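Local coordinates for protein mevalonate diphosphate decarboxylase (Legionella pneumophila, PDB 3LTO) that probably catalyses the ATP-dependent decarboxylation of mevalonate diphosphate to isopentenyl diphosphate, a step of isoprenoid lipid biosynthesis, at residues I11-K15 with V280-A284; P172-L176 with L291-D295. All blocks are in the same frame, centred on the assembly; numbering follows the deposited sequence.

Contact 1. Residues I11-K15 with V280-A284; sequences IALIK and VTMDA
Lys15 (rotamer m, m, t, t) overlaps Thr281 at the end of its side chain, Lys15 CE lying 3.5 Å from Thr281 CG2. Lys15 NZ lies 2.8 Å from O of Ala12, 3.0 Å from O of selenomethionine Met282 and 3.1 Å from OD1 of Asp283. All three are hydrogen bonds, the last also a salt bridge, although NZ sits too close to Thr281 to be exact. A long cationic side chain suits this reach, and the carboxylate matches its charge. Ile11 and Ala12 are extended, as are Thr281 and Met282; Leu13 takes helix-like phi/psi (-89/-37) where the chain turns a corner, and with Ile14 faces Leu32 in a classic beta bulge. Asp283, chi1 m, has OD2 3.3 Å from CD1 of Ile11. A water joins N of Ala12 (3.0 Å) to OD1 of Asp283 (2.9 Å). A sulfate beside Ala12, probably from the crystallisation liquor, may mark an anion pocket, consistent with the interdomain substrate cleft of the GHMP kinase-like fold.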
loop_
_atom_site.group_PDB
_atom_site.type_symbol
_atom_site.label_atom_id
_atom_site.label_comp_id
_atom_site.label_asym_id
_atom_site.label_seq_id
_atom_site.Cartn_x
_atom_site.Cartn_y
_atom_site.Cartn_z
ATOM N N ILE A 11 -5.001 20.497 1.494
ATOM C CA ILE A 11 -5.695 20.579 2.775
ATOM C C ILE A 11 -6.564 19.337 3.012
ATOM O O ILE A 11 -7.466 19.024 2.232
ATOM C CB ILE A 11 -6.585 21.837 2.832
ATOM C CG1 ILE A 11 -7.294 21.914 4.184
ATOM C CG2 ILE A 11 -7.603 21.806 1.704
ATOM C CD1 ILE A 11 -6.362 22.100 5.358
ATOM N N ALA A 12 -6.280 18.640 4.104
ATOM C CA ALA A 12 -6.993 17.422 4.453
ATOM C C ALA A 12 -8.348 17.612 5.131
ATOM O O ALA A 12 -8.483 18.394 6.072
ATOM C CB ALA A 12 -6.090 16.550 5.332
ATOM N N LEU A 13 -9.351 16.897 4.626
ATOM C CA LEU A 13 -10.702 16.908 5.190
ATOM C C LEU A 13 -10.730 15.798 6.259
ATOM O O LEU A 13 -11.376 15.940 7.305
ATOM C CB LEU A 13 -11.741 16.646 4.090
ATOM C CG LEU A 13 -12.213 17.868 3.284
ATOM C CD1 LEU A 13 -11.025 18.695 2.855
ATOM C CD2 LEU A 13 -13.022 17.429 2.076
ATOM N N ILE A 14 -10.031 14.695 5.974
ATOM C CA ILE A 14 -9.877 13.571 6.908
ATOM C C ILE A 14 -8.367 13.613 7.198
ATOM O O ILE A 14 -7.551 13.562 6.273
ATOM C CB ILE A 14 -10.256 12.219 6.263
ATOM C CG1 ILE A 14 -11.727 12.240 5.825
ATOM C CG2 ILE A 14 -10.024 11.086 7.261
ATOM C CD1 ILE A 14 -12.722 12.352 6.979
ATOM N N LYS A 15 -7.995 13.703 8.470
ATOM C CA LYS A 15 -6.587 13.848 8.847
ATOM C C LYS A 15 -5.709 12.609 8.988
ATOM O O LYS A 15 -6.096 11.622 9.598
ATOM C CB LYS A 15 -6.480 14.621 10.171
ATOM C CG LYS A 15 -7.405 15.826 10.328
ATOM C CD LYS A 15 -7.076 16.929 9.350
ATOM C CE LYS A 15 -7.931 18.161 9.615
ATOM N NZ LYS A 15 -7.666 19.251 8.626
ATOM N N VAL A 280 -15.500 23.643 6.648
ATOM C CA VAL A 280 -14.465 24.176 7.519
ATOM C C VAL A 280 -13.532 23.122 8.097
ATOM O O VAL A 280 -13.968 22.036 8.473
ATOM C CB VAL A 280 -15.114 24.955 8.697
ATOM C CG1 VAL A 280 -14.044 25.622 9.553
ATOM C CG2 VAL A 280 -16.095 25.986 8.149
ATOM N N THR A 281 -12.245 23.455 8.157
ATOM C CA THR A 281 -11.242 22.559 8.717
ATOM C C THR A 281 -10.121 23.364 9.323
ATOM O O THR A 281 -9.970 24.554 9.043
ATOM C CB THR A 281 -10.560 21.665 7.679
ATOM O OG1 THR A 281 -11.395 21.516 6.531
ATOM C CG2 THR A 281 -10.292 20.321 8.273
HETATM N N MSE A 282 -9.328 22.669 10.131
HETATM C CA MSE A 282 -8.171 23.222 10.800
HETATM C C MSE A 282 -7.101 22.141 10.889
HETATM O O MSE A 282 -7.415 20.962 11.039
HETATM C CB MSE A 282 -8.502 23.638 12.225
HETATM C CG MSE A 282 -9.547 24.712 12.387
HETATM SE SE MSE A 282 -9.598 25.264 14.249
HETATM C CE MSE A 282 -8.136 26.542 14.221
ATOM N N ASP A 283 -5.839 22.548 10.798
ATOM C CA ASP A 283 -4.727 21.614 10.937
ATOM C C ASP A 283 -4.137 21.857 12.321
ATOM O O ASP A 283 -4.760 22.516 13.148
ATOM C CB ASP A 283 -3.672 21.867 9.863
ATOM C CG ASP A 283 -4.151 21.469 8.487
ATOM O OD1 ASP A 283 -4.782 20.388 8.373
ATOM O OD2 ASP A 283 -3.890 22.226 7.524
ATOM N N ALA A 284 -2.950 21.324 12.581
ATOM C CA ALA A 284 -2.316 21.543 13.875
ATOM C C ALA A 284 -1.777 22.965 13.830
ATOM O O ALA A 284 -0.565 23.180 13.749
ATOM C CB ALA A 284 -1.171 20.535 14.098
HETATM O O HOH W 1 -3.947 18.984 5.917
#

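Contact 2. Residues P172-L176 with L291-D295; sequences PYKDL and LYRSD
Leu291, still in the strand (phi/psi -132/125), uses its m, t rotamer to set CD2 4.4 Å from CD1 of Leu176, which is also m, t; two branched aliphatic side chains meet here in loose apolar packing. Tyr292 is extended too. Its ring leads away, onto helix 297-308, so here it is the backbone that meets the other segment: O of Tyr292 lies 3.2 Å from CA of Leu176. The 172-176 loop is arriving to become strand 177-182, which pairs antiparallel with 288-292 in the four-stranded sheet of the C-terminal domain, and Tyr292 already shares backbone bonding with Leu177. At Arg293 (phi/psi -73/157) the strand has ended. Arg293 CA is 4.9 Å from CA of Leu176 and 4.0 Å from CD2 of the same leucine, while Arg293 CD comes 3.4 Å from CE1 of Tyr173, whose chi1 is m. Long and flexible, the arginine can touch this ring with its methylenes and still carry its charge to Asp276 and to the indole of Trp228. Ser294, small enough for a tight approach, packs CB 3.3 Å from O of Asp175, which is in the left-handed helical region (52/57); a water links N of Ser294 (3.0 Å) to O of Lys174 (3.2 Å). Asp295 turns back on its own segment, its OD1 taking a 2.6 Å salt bridge from NH1 of Arg293.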
loop_
_atom_site.group_PDB
_atom_site.type_symbol
_atom_site.label_atom_id
_atom_site.label_comp_id
_atom_site.label_asym_id
_atom_site.label_seq_id
_atom_site.Cartn_x
_atom_site.Cartn_y
_atom_site.Cartn_z
ATOM N N PRO A 172 -17.230 14.763 -6.885
ATOM C CA PRO A 172 -18.183 15.734 -7.435
ATOM C C PRO A 172 -17.839 17.225 -7.440
ATOM O O PRO A 172 -18.341 17.962 -8.288
ATOM C CB PRO A 172 -19.449 15.464 -6.624
ATOM C CG PRO A 172 -19.344 14.020 -6.310
ATOM C CD PRO A 172 -17.904 13.889 -5.910
ATOM N N TYR A 173 -17.009 17.682 -6.508
ATOM C CA TYR A 173 -16.679 19.104 -6.448
ATOM C C TYR A 173 -15.273 19.438 -6.938
ATOM O O TYR A 173 -14.323 18.706 -6.679
ATOM C CB TYR A 173 -16.872 19.609 -5.018
ATOM C CG TYR A 173 -18.281 19.416 -4.513
ATOM C CD1 TYR A 173 -19.322 20.236 -4.955
ATOM C CD2 TYR A 173 -18.584 18.398 -3.612
ATOM C CE1 TYR A 173 -20.631 20.044 -4.511
ATOM C CE2 TYR A 173 -19.892 18.196 -3.161
ATOM C CZ TYR A 173 -20.907 19.023 -3.614
ATOM O OH TYR A 173 -22.195 18.831 -3.169
ATOM N N LYS A 174 -15.153 20.554 -7.650
ATOM C CA LYS A 174 -13.877 21.004 -8.198
ATOM C C LYS A 174 -13.893 22.533 -8.258
ATOM O O LYS A 174 -14.950 23.154 -8.175
ATOM C CB LYS A 174 -13.684 20.430 -9.606
ATOM C CG LYS A 174 -13.854 18.907 -9.690
ATOM C CD LYS A 174 -14.077 18.436 -11.126
ATOM C CE LYS A 174 -14.306 16.922 -11.195
ATOM N NZ LYS A 174 -15.527 16.485 -10.453
ATOM N N ASP A 175 -12.726 23.140 -8.415
ATOM C CA ASP A 175 -12.647 24.589 -8.467
ATOM C C ASP A 175 -13.357 25.179 -7.252
ATOM O O ASP A 175 -14.294 25.960 -7.388
ATOM C CB ASP A 175 -13.297 25.129 -9.746
ATOM C CG ASP A 175 -12.574 24.684 -11.007
ATOM O OD1 ASP A 175 -11.329 24.806 -11.056
ATOM O OD2 ASP A 175 -13.249 24.222 -11.953
ATOM N N LEU A 176 -12.921 24.792 -6.062
ATOM C CA LEU A 176 -13.521 25.313 -4.844
ATOM C C LEU A 176 -12.879 26.651 -4.522
ATOM O O LEU A 176 -11.758 26.922 -4.944
ATOM C CB LEU A 176 -13.274 24.358 -3.679
ATOM C CG LEU A 176 -13.799 22.932 -3.814
ATOM C CD1 LEU A 176 -13.297 22.104 -2.632
ATOM C CD2 LEU A 176 -15.330 22.939 -3.882
ATOM N N LEU A 291 -13.846 26.462 2.737
ATOM C CA LEU A 291 -13.923 25.896 1.396
ATOM C C LEU A 291 -15.347 26.104 0.915
ATOM O O LEU A 291 -16.305 25.703 1.585
ATOM C CB LEU A 291 -13.579 24.404 1.409
ATOM C CG LEU A 291 -12.096 24.083 1.599
ATOM C CD1 LEU A 291 -11.903 22.580 1.720
ATOM C CD2 LEU A 291 -11.305 24.633 0.417
ATOM N N TYR A 292 -15.479 26.751 -0.239
ATOM C CA TYR A 292 -16.778 27.053 -0.833
ATOM C C TYR A 292 -16.864 26.422 -2.207
ATOM O O TYR A 292 -15.848 26.239 -2.872
ATOM C CB TYR A 292 -16.947 28.565 -1.014
ATOM C CG TYR A 292 -17.173 29.370 0.243
ATOM C CD1 TYR A 292 -18.443 29.478 0.803
ATOM C CD2 TYR A 292 -16.126 30.065 0.844
ATOM C CE1 TYR A 292 -18.664 30.262 1.929
ATOM C CE2 TYR A 292 -16.337 30.855 1.970
ATOM C CZ TYR A 292 -17.607 30.949 2.505
ATOM O OH TYR A 292 -17.826 31.738 3.611
ATOM N N ARG A 293 -18.083 26.102 -2.629
ATOM C CA ARG A 293 -18.307 25.536 -3.951
ATOM C C ARG A 293 -18.116 26.657 -4.973
ATOM O O ARG A 293 -18.246 27.833 -4.639
ATOM C CB ARG A 293 -19.734 25.000 -4.068
ATOM C CG ARG A 293 -20.006 23.737 -3.285
ATOM C CD ARG A 293 -21.392 23.190 -3.590
ATOM N NE ARG A 293 -22.360 23.562 -2.565
ATOM C CZ ARG A 293 -23.014 24.713 -2.526
ATOM N NH1 ARG A 293 -22.822 25.616 -3.470
ATOM N NH2 ARG A 293 -23.837 24.970 -1.523
ATOM N N SER A 294 -17.812 26.295 -6.216
ATOM C CA SER A 294 -17.621 27.289 -7.266
ATOM C C SER A 294 -18.882 28.128 -7.436
ATOM O O SER A 294 -18.811 29.267 -7.881
ATOM C CB SER A 294 -17.277 26.612 -8.590
ATOM O OG SER A 294 -18.337 25.770 -9.005
ATOM N N ASP A 295 -20.035 27.573 -7.072
ATOM C CA ASP A 295 -21.298 28.307 -7.186
ATOM C C ASP A 295 -21.649 29.095 -5.918
ATOM O O ASP A 295 -22.745 29.637 -5.807
ATOM C CB ASP A 295 -22.455 27.356 -7.509
ATOM C CG ASP A 295 -22.847 26.492 -6.327
ATOM O OD1 ASP A 295 -22.051 25.623 -5.933
ATOM O OD2 ASP A 295 -23.954 26.687 -5.784
HETATM O O HOH W 2 -17.755 23.304 -6.549
#

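In the fold
Along the chain the segments alternate, 11-15, 172-176, 280-284, 291-295, so the two contacts cross in sequence. Their centres lie 16 Å apart: contact 1 is buried, about 8 Å from the centre of the chain, and contact 2 is partly buried, about 19 Å from it. The strands 279-281 and 288-292 are consecutive, antiparallel neighbours in one sheet of the C-terminal domain, and each contact uses one of them. The two also touch, CD1 of Leu13 packing 4.1 Å from CD1 of Leu291, and helix 228-247 lies against both. Contact 1 joins the end of the N-terminal strand 2-12 to this sheet; contact 2 packs the loop leading from strand 165-168 into strand 177-182 against it.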